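Local coordinates for protein branched-chain alpha-ketoacid decarboxylase (Lactococcus lactis, PDB 2VBF) that probably decarboxylates branched-chain and aromatic alpha-keto acids to aldehydes, using bound thiamine diphosphate and magnesium, at residues G48-Q53 against K132-T137; P123-Q128 against P188-A193; E254-I259 against G355-G360; N393-A398 against N415-G420; E443-L448 against N471-I476. All coordinates share one frame; numbering follows the deposited sequence.

Interaction 1. Residues G48-Q53 against K132-T137; sequences GDYNLQ and KFVHHT. With TPP (thiamine diphosphate), chain D.
Asp49 and Tyr50 both hydrogen-bond to His135 beside the thiamine diphosphate. His135 NE2 donates to Asp49 OD1 over 2.8 Å, nearly straight at 170°, with the acceptor in the imidazole plane and the carboxylate oxygen met on its syn side, the donor tilted out of the carboxylate plane. Tyr50 OH gives its proton to His135 O, also at 2.8 Å. A water bridges Asp49 OD1 and His136 NE2. Among the aromatic contacts, the tyrosine ring runs near parallel to that of His135, the planes 9° apart but slid so far that OH, rather than the ring, sits over the imidazole face. His135 CG sits between its backbone N and carbonyl carbon (chi1 64°), bringing the imidazole to both partners. Tyr50 CE2 touches His136 CD2 at 3.6 Å. A phenylalanine at Tyr50 would probably leave the buried His135 carbonyl without this donor and the imidazole face without its oxygen. Toward the cofactor, His136 CE1 lies 3.3 Å from TPP N4'. His136 ND1 bonds to Trp424 O and His135 ND1 to Asp308, both of the second subunit. The contact lies at the dimer interface, between the start of helix 52-60 and the loop after helix 125-130, with strand 89-94 against Tyr50 and His136.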
# COMPACT_ATOMS: atom_id res chain seq x y z
N GLY A 48 12.72 -8.80 -4.63
CA GLY A 48 11.95 -10.01 -4.80
C GLY A 48 12.68 -10.89 -5.79
O GLY A 48 13.56 -10.41 -6.51
N ASP A 49 12.36 -12.17 -5.84
CA ASP A 49 13.11 -13.08 -6.70
C ASP A 49 13.13 -12.62 -8.17
O ASP A 49 14.12 -12.84 -8.86
CB ASP A 49 12.68 -14.55 -6.51
CG ASP A 49 11.32 -14.86 -7.11
OD1 ASP A 49 10.37 -14.08 -6.91
OD2 ASP A 49 11.20 -15.92 -7.76
N TYR A 50 12.08 -11.94 -8.62
CA TYR A 50 11.99 -11.45 -10.00
C TYR A 50 12.85 -10.20 -10.26
O TYR A 50 12.88 -9.71 -11.40
CB TYR A 50 10.53 -11.14 -10.36
CG TYR A 50 9.56 -12.31 -10.25
CD1 TYR A 50 9.93 -13.59 -10.63
CD2 TYR A 50 8.25 -12.12 -9.79
CE1 TYR A 50 9.02 -14.66 -10.56
CE2 TYR A 50 7.36 -13.17 -9.69
CZ TYR A 50 7.75 -14.44 -10.08
OH TYR A 50 6.85 -15.49 -10.01
N ASN A 51 13.54 -9.67 -9.26
CA ASN A 51 14.44 -8.53 -9.50
C ASN A 51 15.86 -8.62 -8.92
O ASN A 51 16.60 -7.64 -8.99
CB ASN A 51 13.76 -7.20 -9.12
CG ASN A 51 13.58 -7.02 -7.63
OD1 ASN A 51 14.37 -7.52 -6.83
ND2 ASN A 51 12.57 -6.23 -7.24
N LEU A 52 16.23 -9.77 -8.36
CA LEU A 52 17.50 -9.87 -7.64
C LEU A 52 18.72 -9.74 -8.55
O LEU A 52 19.70 -9.12 -8.16
CB LEU A 52 17.58 -11.17 -6.83
CG LEU A 52 16.53 -11.33 -5.72
CD1 LEU A 52 16.74 -12.65 -4.98
CD2 LEU A 52 16.50 -10.16 -4.74
N GLN A 53 18.66 -10.30 -9.76
CA GLN A 53 19.77 -10.23 -10.70
C GLN A 53 20.03 -8.77 -11.12
O GLN A 53 21.17 -8.32 -11.17
CB GLN A 53 19.50 -11.13 -11.92
CG GLN A 53 19.61 -12.65 -11.67
CD GLN A 53 18.44 -13.23 -10.88
OE1 GLN A 53 18.06 -12.69 -9.84
NE2 GLN A 53 17.87 -14.33 -11.35
N LYS A 132 2.58 -19.93 -17.10
CA LYS A 132 2.72 -20.70 -15.86
C LYS A 132 2.02 -20.01 -14.68
O LYS A 132 2.04 -18.78 -14.57
CB LYS A 132 4.20 -20.91 -15.52
CG LYS A 132 4.98 -21.74 -16.55
CD LYS A 132 4.31 -23.07 -16.88
CE LYS A 132 4.37 -24.06 -15.71
NZ LYS A 132 3.59 -25.31 -15.99
N PHE A 133 1.44 -20.83 -13.81
CA PHE A 133 0.77 -20.37 -12.59
C PHE A 133 1.82 -20.15 -11.51
O PHE A 133 1.97 -20.94 -10.58
CB PHE A 133 -0.26 -21.41 -12.14
CG PHE A 133 -1.49 -21.53 -13.03
CD1 PHE A 133 -1.59 -20.85 -14.25
CD2 PHE A 133 -2.54 -22.34 -12.64
CE1 PHE A 133 -2.73 -20.96 -15.05
CE2 PHE A 133 -3.68 -22.46 -13.43
CZ PHE A 133 -3.77 -21.77 -14.63
N VAL A 134 2.58 -19.06 -11.65
CA VAL A 134 3.62 -18.73 -10.71
C VAL A 134 3.17 -17.71 -9.66
O VAL A 134 2.17 -16.98 -9.81
CB VAL A 134 4.88 -18.21 -11.42
CG1 VAL A 134 5.53 -19.35 -12.26
CG2 VAL A 134 4.56 -16.96 -12.28
N HIS A 135 3.96 -17.64 -8.59
CA HIS A 135 3.69 -16.71 -7.51
C HIS A 135 3.62 -15.26 -8.01
O HIS A 135 4.32 -14.88 -8.95
CB HIS A 135 4.71 -16.86 -6.38
CG HIS A 135 6.12 -16.53 -6.76
ND1 HIS A 135 6.96 -17.44 -7.38
CD2 HIS A 135 6.86 -15.41 -6.57
CE1 HIS A 135 8.14 -16.88 -7.57
NE2 HIS A 135 8.11 -15.65 -7.08
N HIS A 136 2.77 -14.48 -7.34
CA HIS A 136 2.48 -13.09 -7.65
C HIS A 136 1.67 -12.94 -8.94
O HIS A 136 1.75 -11.91 -9.60
CB HIS A 136 3.72 -12.17 -7.75
CG HIS A 136 4.68 -12.27 -6.61
ND1 HIS A 136 4.35 -12.71 -5.34
CD2 HIS A 136 5.99 -11.92 -6.55
CE1 HIS A 136 5.42 -12.67 -4.57
NE2 HIS A 136 6.43 -12.19 -5.28
N THR A 137 0.89 -13.96 -9.30
CA THR A 137 -0.07 -13.87 -10.41
C THR A 137 -1.45 -14.29 -9.95
O THR A 137 -1.62 -14.77 -8.82
CB THR A 137 0.34 -14.75 -11.63
OG1 THR A 137 0.12 -16.14 -11.36
CG2 THR A 137 1.81 -14.51 -11.99
N1' TPP D . 7.45 -7.67 -1.50
C2' TPP D . 6.19 -8.20 -1.28
CM2 TPP D . 5.05 -7.28 -0.99
N3' TPP D . 6.02 -9.55 -1.34
C4' TPP D . 7.08 -10.40 -1.61
N4' TPP D . 6.82 -11.69 -1.69
C5' TPP D . 8.37 -9.87 -1.82
C6' TPP D . 8.53 -8.49 -1.75
C7' TPP D . 9.56 -10.80 -2.09
N3 TPP D . 9.93 -11.62 -0.93
C2 TPP D . 9.52 -12.92 -0.69
S1 TPP D . 10.07 -13.61 0.68
C5 TPP D . 10.87 -12.25 1.01
C4 TPP D . 10.75 -11.22 0.08
CM4 TPP D . 11.40 -9.86 0.16
C6 TPP D . 11.69 -12.25 2.28
C7 TPP D . 10.87 -12.40 3.56
O7 TPP D . 11.82 -12.28 4.61
PA TPP D . 11.49 -12.72 6.12
O1A TPP D . 10.09 -12.22 6.42
O2A TPP D . 12.55 -12.09 7.00
O3A TPP D . 11.47 -14.32 6.08
PB TPP D . 12.69 -15.35 6.39
O1B TPP D . 12.85 -16.16 5.14
O2B TPP D . 12.26 -16.18 7.56
O3B TPP D . 13.91 -14.54 6.74
O HOH W 1 9.32 -11.63 -6.01

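Interaction 2. Residues P123-Q128 against P188-A193; sequences PTSKVQ and PVDVAA
Thr124 and Val189 bring the two backbones to 5.1 Å between their CA atoms, where each chain leaves a strand and turns into a short helix. Thr124 is the N-cap of helix 125-130, its OG1 accepting from Val127 N at 3.2 Å, while the turn at 189-192 is only weakly bonded. Asp190 OD2 accepts from Ser125 N at 2.9 Å and 170°, the donor standing above the carboxylate plane rather than in it. The other oxygen, Asp190 OD1, lies 3.0 Å from Ser125 OG, and a water links it, weakly, to Lys126 N. This acid therefore meets the first turn of a helix, where the helix start and the Ser125 N-H it accepts would probably stabilise its charge. A chi1 of 60° sets Asp190 CG between its backbone N and carbonyl carbon, turning the carboxylate to Ser125. Beside the carboxylate the contact is van der Waals packing: Pro188 CB lies 3.5 Å from the carbonyl oxygen Pro123 O, and Thr124 CG2 4.1 Å from Val189 CB. Gln128 NE2 bonds to Pro123 O at 2.8 Å. Neighbouring strands 116-122 and 183-188 both end here and pass into helices, as at the C-terminal edge of a parallel alpha/beta sheet.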
# COMPACT_ATOMS: atom_id res chain seq x y z
N PRO A 123 8.72 -12.20 -14.12
CA PRO A 123 9.23 -13.55 -14.43
C PRO A 123 9.94 -13.63 -15.79
O PRO A 123 9.75 -12.77 -16.65
CB PRO A 123 7.98 -14.41 -14.41
CG PRO A 123 6.98 -13.66 -13.63
CD PRO A 123 7.26 -12.21 -13.85
N THR A 124 10.75 -14.66 -15.99
CA THR A 124 11.46 -14.80 -17.27
C THR A 124 10.49 -14.80 -18.44
O THR A 124 9.34 -15.24 -18.31
CB THR A 124 12.31 -16.10 -17.35
OG1 THR A 124 11.46 -17.24 -17.27
CG2 THR A 124 13.35 -16.16 -16.24
N SER A 125 10.95 -14.31 -19.58
CA SER A 125 10.19 -14.35 -20.82
C SER A 125 9.58 -15.73 -21.08
O SER A 125 8.43 -15.83 -21.50
CB SER A 125 11.09 -13.95 -22.01
OG SER A 125 11.59 -12.63 -21.83
N LYS A 126 10.35 -16.79 -20.81
CA LYS A 126 9.86 -18.15 -21.06
C LYS A 126 8.68 -18.49 -20.15
O LYS A 126 7.69 -19.04 -20.60
CB LYS A 126 10.97 -19.19 -20.88
CG LYS A 126 10.43 -20.62 -20.94
CD LYS A 126 11.52 -21.65 -21.14
CE LYS A 126 10.94 -23.06 -21.04
NZ LYS A 126 9.96 -23.37 -22.13
N VAL A 127 8.79 -18.15 -18.86
CA VAL A 127 7.70 -18.41 -17.91
C VAL A 127 6.43 -17.65 -18.34
O VAL A 127 5.33 -18.19 -18.34
CB VAL A 127 8.08 -18.04 -16.48
CG1 VAL A 127 6.84 -17.91 -15.58
CG2 VAL A 127 9.08 -19.07 -15.91
N GLN A 128 6.61 -16.39 -18.73
CA GLN A 128 5.48 -15.59 -19.19
C GLN A 128 4.82 -16.18 -20.45
O GLN A 128 3.59 -16.29 -20.52
CB GLN A 128 5.90 -14.14 -19.43
CG GLN A 128 6.43 -13.45 -18.18
CD GLN A 128 6.55 -11.93 -18.31
OE1 GLN A 128 5.76 -11.28 -18.99
NE2 GLN A 128 7.53 -11.36 -17.60
N PRO A 188 11.70 -8.22 -17.41
CA PRO A 188 11.85 -9.65 -17.13
C PRO A 188 13.28 -10.01 -16.71
O PRO A 188 14.23 -9.38 -17.18
CB PRO A 188 11.47 -10.31 -18.46
CG PRO A 188 10.56 -9.27 -19.13
CD PRO A 188 11.22 -7.97 -18.79
N VAL A 189 13.44 -11.00 -15.83
CA VAL A 189 14.78 -11.41 -15.37
C VAL A 189 15.81 -11.64 -16.49
O VAL A 189 16.89 -11.04 -16.48
CB VAL A 189 14.71 -12.67 -14.53
CG1 VAL A 189 16.13 -13.10 -14.12
CG2 VAL A 189 13.83 -12.41 -13.31
N ASP A 190 15.48 -12.50 -17.45
CA ASP A 190 16.39 -12.80 -18.56
C ASP A 190 16.70 -11.58 -19.44
O ASP A 190 17.74 -11.51 -20.09
CB ASP A 190 15.83 -13.95 -19.44
CG ASP A 190 14.49 -13.63 -20.05
OD1 ASP A 190 14.32 -13.81 -21.28
OD2 ASP A 190 13.59 -13.17 -19.29
N VAL A 191 15.80 -10.60 -19.46
CA VAL A 191 16.00 -9.43 -20.31
C VAL A 191 17.09 -8.51 -19.76
O VAL A 191 17.90 -7.97 -20.53
CB VAL A 191 14.67 -8.68 -20.56
CG1 VAL A 191 14.91 -7.38 -21.30
CG2 VAL A 191 13.69 -9.59 -21.33
N ALA A 192 17.14 -8.35 -18.44
CA ALA A 192 18.15 -7.51 -17.79
C ALA A 192 19.57 -7.98 -18.09
O ALA A 192 20.49 -7.17 -18.21
CB ALA A 192 17.92 -7.47 -16.29
N ALA A 193 19.73 -9.30 -18.20
CA ALA A 193 21.03 -9.93 -18.51
C ALA A 193 21.36 -9.98 -20.00
O ALA A 193 22.48 -10.33 -20.38
CB ALA A 193 21.07 -11.33 -17.91
O HOH W 2 13.29 -16.70 -20.77

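Interaction 3. Residues E254-I259 against G355-G360; sequences ETKLPI and GIEYEG
The Tyr358 ring is enclosed on both faces, by Gly360 N over the centre of one and by Pro258 on the other. Pro258 CD lies 3.8 Å from the ring centroid and 14° off its normal, a CH-pi contact, while Pro258 CG approaches Tyr358 CE2 at 3.7 Å. This is the point in the central alpha/beta domain where the chain leaves helix 245-255 and heads for strand 259-261, and the linker after helix 343-348 lies against it. CG of Tyr358 is anti to the backbone N (chi1 180°), carrying the ring across the proline, and its OH bonds onward to Gln361 O. Deeper in, Thr255 CG2 and Ile356 CB lie side by side at 3.9 Å, and Leu257 CD1 touches Ile356 CG2; Leu225 of helix 212-227 packs on Leu257 and Ile356. At the solvent side Lys256 NZ and Glu357 OE2 form a long salt bridge of 3.8 Å. A single backbone hydrogen bond ties the segments: Tyr358 N donates to Thr255 O over 2.9 Å, nearly along the C=O axis.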
# COMPACT_ATOMS: atom_id res chain seq x y z
N GLU A 254 14.64 39.97 -11.33
CA GLU A 254 15.14 40.96 -12.29
C GLU A 254 14.05 41.99 -12.65
O GLU A 254 14.35 43.19 -12.79
CB GLU A 254 15.69 40.27 -13.55
CG GLU A 254 16.97 39.46 -13.27
CD GLU A 254 17.45 38.57 -14.43
OE1 GLU A 254 16.68 38.34 -15.37
OE2 GLU A 254 18.61 38.08 -14.37
N THR A 255 12.81 41.53 -12.76
CA THR A 255 11.68 42.37 -13.20
C THR A 255 10.89 43.04 -12.06
O THR A 255 10.09 43.94 -12.32
CB THR A 255 10.66 41.54 -14.01
OG1 THR A 255 10.15 40.50 -13.18
CG2 THR A 255 11.30 40.94 -15.25
N LYS A 256 11.10 42.56 -10.83
CA LYS A 256 10.41 43.03 -9.61
C LYS A 256 8.91 42.76 -9.62
O LYS A 256 8.17 43.36 -8.84
CB LYS A 256 10.68 44.53 -9.37
CG LYS A 256 12.15 44.89 -9.46
CD LYS A 256 12.39 46.32 -8.98
CE LYS A 256 13.87 46.71 -9.13
NZ LYS A 256 14.34 46.56 -10.54
N LEU A 257 8.46 41.84 -10.47
CA LEU A 257 7.03 41.58 -10.63
C LEU A 257 6.44 40.98 -9.36
O LEU A 257 7.07 40.11 -8.75
CB LEU A 257 6.76 40.63 -11.80
CG LEU A 257 6.94 41.21 -13.21
CD1 LEU A 257 7.10 40.10 -14.24
CD2 LEU A 257 5.76 42.14 -13.57
N PRO A 258 5.25 41.45 -8.94
CA PRO A 258 4.56 40.78 -7.82
C PRO A 258 4.30 39.31 -8.15
O PRO A 258 3.98 38.98 -9.29
CB PRO A 258 3.24 41.56 -7.71
CG PRO A 258 3.51 42.87 -8.36
CD PRO A 258 4.48 42.59 -9.45
N ILE A 259 4.50 38.45 -7.16
CA ILE A 259 4.28 37.01 -7.34
C ILE A 259 3.67 36.35 -6.11
O ILE A 259 3.98 36.68 -4.96
CB ILE A 259 5.60 36.26 -7.74
CG1 ILE A 259 5.33 34.77 -8.00
CG2 ILE A 259 6.68 36.43 -6.67
CD1 ILE A 259 6.34 34.09 -8.89
N GLY A 355 13.67 44.83 -20.28
CA GLY A 355 13.00 46.10 -20.09
C GLY A 355 11.73 46.04 -19.28
O GLY A 355 11.04 47.05 -19.17
N ILE A 356 11.42 44.88 -18.69
CA ILE A 356 10.27 44.75 -17.81
C ILE A 356 10.69 45.11 -16.39
O ILE A 356 11.59 44.48 -15.82
CB ILE A 356 9.66 43.32 -17.83
CG1 ILE A 356 9.22 42.95 -19.25
CG2 ILE A 356 8.49 43.24 -16.87
CD1 ILE A 356 9.00 41.47 -19.48
N GLU A 357 10.03 46.12 -15.83
CA GLU A 357 10.33 46.57 -14.48
C GLU A 357 9.07 47.10 -13.79
O GLU A 357 8.55 48.15 -14.16
CB GLU A 357 11.43 47.63 -14.50
CG GLU A 357 11.95 48.00 -13.13
CD GLU A 357 12.97 49.13 -13.16
OE1 GLU A 357 13.60 49.37 -14.22
OE2 GLU A 357 13.15 49.78 -12.10
N TYR A 358 8.58 46.35 -12.81
CA TYR A 358 7.45 46.80 -11.99
C TYR A 358 7.91 47.92 -11.06
O TYR A 358 8.89 47.77 -10.34
CB TYR A 358 6.90 45.64 -11.17
CG TYR A 358 5.73 46.02 -10.29
CD1 TYR A 358 4.50 46.38 -10.84
CD2 TYR A 358 5.85 46.02 -8.91
CE1 TYR A 358 3.43 46.74 -10.03
CE2 TYR A 358 4.79 46.37 -8.10
CZ TYR A 358 3.59 46.72 -8.66
OH TYR A 358 2.55 47.05 -7.82
N GLU A 359 7.17 49.04 -11.07
CA GLU A 359 7.53 50.22 -10.28
C GLU A 359 6.52 50.56 -9.17
O GLU A 359 6.62 51.60 -8.54
CB GLU A 359 7.67 51.43 -11.22
CG GLU A 359 8.75 51.26 -12.28
CD GLU A 359 8.82 52.44 -13.24
OE1 GLU A 359 7.93 52.58 -14.10
OE2 GLU A 359 9.78 53.24 -13.13
N GLY A 360 5.54 49.68 -8.95
CA GLY A 360 4.53 49.90 -7.95
C GLY A 360 4.92 49.29 -6.62
O GLY A 360 6.07 48.92 -6.41

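Interaction 4. Residues N393-A398 against N415-G420; sequences NETIVA and NSRFIG
Ser416 OG takes the N-H of Glu394 at 3.2 Å and 169°, and outside the pair it also makes a weak bond to Gln391 O. This hydroxyl opens a parallel pairing that the backbones continue: Arg417 N to Glu394 O at 2.8 Å, Ile396 N to Arg417 O, Ile419 N to Ile396 O, then Ala398 N to Ile419 O at 3.0 Å. An alanine in place of Ser416 would remove that oxygen and is likely to leave the Glu394 N-H without its acceptor just where the pairing begins. On one face of the sheet Val397 CG1 packs beside Ile419 CB at 4.0 Å, and a water joins Thr395 OG1, also hydrogen-bonded to Ser444 OG, to Arg417 NH2, which forms a salt bridge with Asp441. On the other, the Phe418 ring has Ile396 CG2 against CE1 at 3.9 Å and Ala398 CB near CZ; its CG is anti to the backbone N (chi1 -171°), which turns the ring toward the neighbouring strand. Strands 394-398 and 417-419, with helix 402-407 between them, form a beta-alpha-beta unit. Helix 402-407 covers the Phe418 face, helix 430-440 covers Val397 and Ile419, and strand 445-451 continues the sheet beyond strand 394-398.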
# COMPACT_ATOMS: atom_id res chain seq x y z
N ASN A 393 18.06 27.78 3.45
CA ASN A 393 18.51 26.47 2.97
C ASN A 393 17.92 25.30 3.77
O ASN A 393 18.62 24.34 4.11
CB ASN A 393 20.05 26.38 2.97
CG ASN A 393 20.60 25.21 2.11
OD1 ASN A 393 20.01 24.82 1.08
ND2 ASN A 393 21.74 24.67 2.52
N GLU A 394 16.63 25.39 4.08
CA GLU A 394 15.89 24.27 4.67
C GLU A 394 14.75 23.84 3.77
O GLU A 394 14.31 24.61 2.92
CB GLU A 394 15.29 24.66 6.02
CG GLU A 394 16.30 24.90 7.11
CD GLU A 394 15.66 25.25 8.44
OE1 GLU A 394 14.56 25.85 8.47
OE2 GLU A 394 16.27 24.95 9.46
N THR A 395 14.28 22.62 3.98
CA THR A 395 13.10 22.11 3.29
C THR A 395 12.07 21.76 4.37
O THR A 395 12.36 20.96 5.27
CB THR A 395 13.41 20.90 2.38
OG1 THR A 395 14.36 21.29 1.38
CG2 THR A 395 12.14 20.40 1.69
N ILE A 396 10.89 22.39 4.29
CA ILE A 396 9.77 22.10 5.18
C ILE A 396 8.85 21.10 4.49
O ILE A 396 8.41 21.33 3.36
CB ILE A 396 8.98 23.37 5.58
CG1 ILE A 396 9.82 24.25 6.53
CG2 ILE A 396 7.66 22.99 6.26
CD1 ILE A 396 9.06 25.43 7.14
N VAL A 397 8.56 20.00 5.16
CA VAL A 397 7.66 18.98 4.62
C VAL A 397 6.48 18.88 5.58
O VAL A 397 6.67 18.74 6.79
CB VAL A 397 8.37 17.61 4.46
CG1 VAL A 397 7.47 16.61 3.72
CG2 VAL A 397 9.73 17.75 3.77
N ALA A 398 5.26 18.99 5.06
CA ALA A 398 4.07 19.07 5.92
C ALA A 398 2.92 18.18 5.45
O ALA A 398 2.43 18.30 4.33
CB ALA A 398 3.61 20.50 6.06
N ASN A 415 16.42 30.45 -0.27
CA ASN A 415 16.81 29.10 -0.71
C ASN A 415 16.13 27.96 0.05
O ASN A 415 16.63 26.83 0.10
CB ASN A 415 18.33 28.94 -0.68
CG ASN A 415 18.81 27.74 -1.46
OD1 ASN A 415 18.40 27.51 -2.59
ND2 ASN A 415 19.66 26.94 -0.84
N SER A 416 14.98 28.25 0.64
CA SER A 416 14.22 27.24 1.34
C SER A 416 13.09 26.71 0.47
O SER A 416 12.56 27.41 -0.41
CB SER A 416 13.70 27.78 2.66
OG SER A 416 14.77 27.90 3.59
N ARG A 417 12.71 25.46 0.73
CA ARG A 417 11.71 24.78 -0.06
C ARG A 417 10.62 24.17 0.81
O ARG A 417 10.75 24.12 2.03
CB ARG A 417 12.38 23.73 -0.92
CG ARG A 417 13.33 24.39 -1.89
CD ARG A 417 13.74 23.47 -2.98
NE ARG A 417 14.75 22.50 -2.55
CZ ARG A 417 16.04 22.78 -2.34
NH1 ARG A 417 16.49 24.02 -2.45
NH2 ARG A 417 16.87 21.80 -1.98
N PHE A 418 9.55 23.74 0.15
CA PHE A 418 8.39 23.17 0.80
C PHE A 418 7.96 21.94 0.00
O PHE A 418 8.00 21.94 -1.23
CB PHE A 418 7.28 24.21 0.82
CG PHE A 418 6.08 23.83 1.64
CD1 PHE A 418 5.99 24.22 2.97
CD2 PHE A 418 5.03 23.12 1.08
CE1 PHE A 418 4.86 23.89 3.73
CE2 PHE A 418 3.91 22.79 1.83
CZ PHE A 418 3.83 23.18 3.16
N ILE A 419 7.55 20.90 0.72
CA ILE A 419 6.91 19.75 0.13
C ILE A 419 5.58 19.50 0.87
O ILE A 419 5.54 19.31 2.08
CB ILE A 419 7.78 18.51 0.17
CG1 ILE A 419 9.00 18.68 -0.74
CG2 ILE A 419 6.93 17.27 -0.23
CD1 ILE A 419 9.98 17.50 -0.72
N GLY A 420 4.50 19.58 0.10
CA GLY A 420 3.15 19.23 0.54
C GLY A 420 2.42 18.63 -0.66
O GLY A 420 2.81 18.86 -1.81
O HOH W 3 17.29 24.31 0.55
O HOH W 4 15.20 19.82 -0.85

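Interaction 5. Residues E443-L448 against N471-I476; sequences ESRHLL and NPICFI
Strands 445-448 and 473-476 run parallel, their axes 4.7 Å apart and only 4° from aligned. They are central neighbours in the six-stranded parallel sheet of the C-terminal thiamine diphosphate-binding domain, flanked by strands 394-398 and 542-548. Ile473 N donates to His446 O, Leu448 N to Ile473 O, and Phe475 N to Leu448 O at 2.7 Å. Leu447 CD1 and Ile473 CD1 meet at 4.1 Å on one face, covered by helix 525-537, while Leu448 CD2 approaches Cys474 SG at 4.3 Å on the other. The edge of the Phe475 ring faces Leu448 O, and the ring also meets Phe449. At the strand entrance Arg445 bends at chi2 (94°), which swings its guanidinium across Ile473 at about a right angle, so that one face rests on Ile473 CG1, 3.6 Å from NH2. Arg445 NH1 is held by Ala535 O. The same guanidinium grips the Asn471 carbonyl in its own plane: Arg445 NE donates to Asn471 O over 2.7 Å, with a weaker bond from NH2 at 3.1 Å.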
# COMPACT_ATOMS: atom_id res chain seq x y z
N GLU A 443 22.47 18.80 1.66
CA GLU A 443 22.83 20.14 2.11
C GLU A 443 21.63 20.98 2.55
O GLU A 443 21.82 22.08 3.10
CB GLU A 443 23.62 20.89 1.03
CG GLU A 443 24.81 20.12 0.45
CD GLU A 443 25.87 19.77 1.48
OE1 GLU A 443 25.97 20.45 2.52
OE2 GLU A 443 26.63 18.80 1.24
N SER A 444 20.41 20.49 2.32
CA SER A 444 19.20 21.22 2.71
C SER A 444 18.58 20.48 3.88
O SER A 444 18.11 19.36 3.71
CB SER A 444 18.21 21.33 1.55
OG SER A 444 17.02 21.99 1.96
N ARG A 445 18.60 21.09 5.07
CA ARG A 445 18.09 20.46 6.29
C ARG A 445 16.57 20.35 6.19
O ARG A 445 15.89 21.36 6.07
CB ARG A 445 18.46 21.24 7.56
CG ARG A 445 18.19 20.49 8.89
CD ARG A 445 19.44 19.77 9.35
NE ARG A 445 19.25 18.81 10.44
CZ ARG A 445 19.58 19.01 11.72
NH1 ARG A 445 20.06 20.19 12.13
NH2 ARG A 445 19.42 18.04 12.61
N HIS A 446 16.07 19.13 6.27
CA HIS A 446 14.65 18.86 6.23
C HIS A 446 14.00 18.88 7.60
O HIS A 446 14.49 18.23 8.54
CB HIS A 446 14.37 17.54 5.52
CG HIS A 446 14.54 17.63 4.03
ND1 HIS A 446 15.71 18.08 3.45
CD2 HIS A 446 13.70 17.32 3.02
CE1 HIS A 446 15.57 18.05 2.13
NE2 HIS A 446 14.35 17.61 1.84
N LEU A 447 12.91 19.63 7.68
CA LEU A 447 12.05 19.71 8.84
C LEU A 447 10.70 19.11 8.44
O LEU A 447 10.03 19.64 7.54
CB LEU A 447 11.87 21.16 9.27
CG LEU A 447 13.02 21.78 10.08
CD1 LEU A 447 14.30 21.92 9.26
CD2 LEU A 447 12.59 23.12 10.62
N LEU A 448 10.33 18.00 9.08
CA LEU A 448 9.06 17.30 8.84
C LEU A 448 8.04 17.58 9.93
O LEU A 448 8.35 17.43 11.11
CB LEU A 448 9.29 15.79 8.78
CG LEU A 448 8.05 14.89 8.67
CD1 LEU A 448 7.30 15.17 7.35
CD2 LEU A 448 8.42 13.44 8.80
N ASN A 471 19.82 13.07 8.86
CA ASN A 471 19.73 13.99 9.97
C ASN A 471 18.57 15.00 9.90
O ASN A 471 18.75 16.15 10.26
CB ASN A 471 21.05 14.74 10.10
CG ASN A 471 22.18 13.83 10.42
OD1 ASN A 471 22.05 12.93 11.26
ND2 ASN A 471 23.33 14.04 9.77
N PRO A 472 17.37 14.56 9.48
CA PRO A 472 16.28 15.52 9.45
C PRO A 472 15.80 15.85 10.86
O PRO A 472 16.15 15.15 11.81
CB PRO A 472 15.19 14.75 8.70
CG PRO A 472 15.40 13.38 9.13
CD PRO A 472 16.90 13.21 9.10
N ILE A 473 14.98 16.89 10.97
CA ILE A 473 14.33 17.25 12.22
C ILE A 473 12.84 16.92 12.04
O ILE A 473 12.16 17.54 11.21
CB ILE A 473 14.52 18.74 12.56
CG1 ILE A 473 16.02 19.10 12.61
CG2 ILE A 473 13.78 19.09 13.88
CD1 ILE A 473 16.29 20.59 12.65
N CYS A 474 12.37 15.93 12.78
CA CYS A 474 11.02 15.40 12.61
C CYS A 474 10.17 15.78 13.80
O CYS A 474 10.55 15.50 14.95
CB CYS A 474 11.07 13.89 12.49
SG CYS A 474 12.05 13.32 11.10
N PHE A 475 9.04 16.42 13.53
CA PHE A 475 8.05 16.82 14.53
C PHE A 475 6.79 15.99 14.34
O PHE A 475 6.17 16.05 13.29
CB PHE A 475 7.68 18.29 14.41
CG PHE A 475 8.81 19.23 14.68
CD1 PHE A 475 9.12 19.60 15.99
CD2 PHE A 475 9.56 19.75 13.65
CE1 PHE A 475 10.16 20.48 16.25
CE2 PHE A 475 10.62 20.62 13.89
CZ PHE A 475 10.91 20.99 15.19
N ILE A 476 6.43 15.22 15.37
CA ILE A 476 5.22 14.38 15.34
C ILE A 476 4.15 15.08 16.18
O ILE A 476 4.34 15.29 17.38
CB ILE A 476 5.47 12.95 15.91
CG1 ILE A 476 6.60 12.23 15.15
CG2 ILE A 476 4.18 12.12 15.86
CD1 ILE A 476 8.00 12.62 15.55

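Interactions 4 and 5 share one parallel sheet: their centres lie 9 Å apart, strands 394-398 and 445-451 are neighbours, and Thr395 O probably bonds to Leu447 N at 2.8 Å. Both rest on regular backbone pairing with apolar faces, interaction 5 in the middle of the sheet and interaction 4 at its edge. Interactions 1 and 2 also touch, Tyr50 CZ meeting Pro123 CG at 3.7 Å, but are loop and helix-start contacts, each using an aspartate carboxylate, joined in interaction 1 by a tyrosine hydroxyl and an aromatic cluster; both reach the second subunit, and interaction 1 alone includes cofactor-pocket residues. Interaction 3 stands apart, combining a buried apolar centre with a charged pair at the surface.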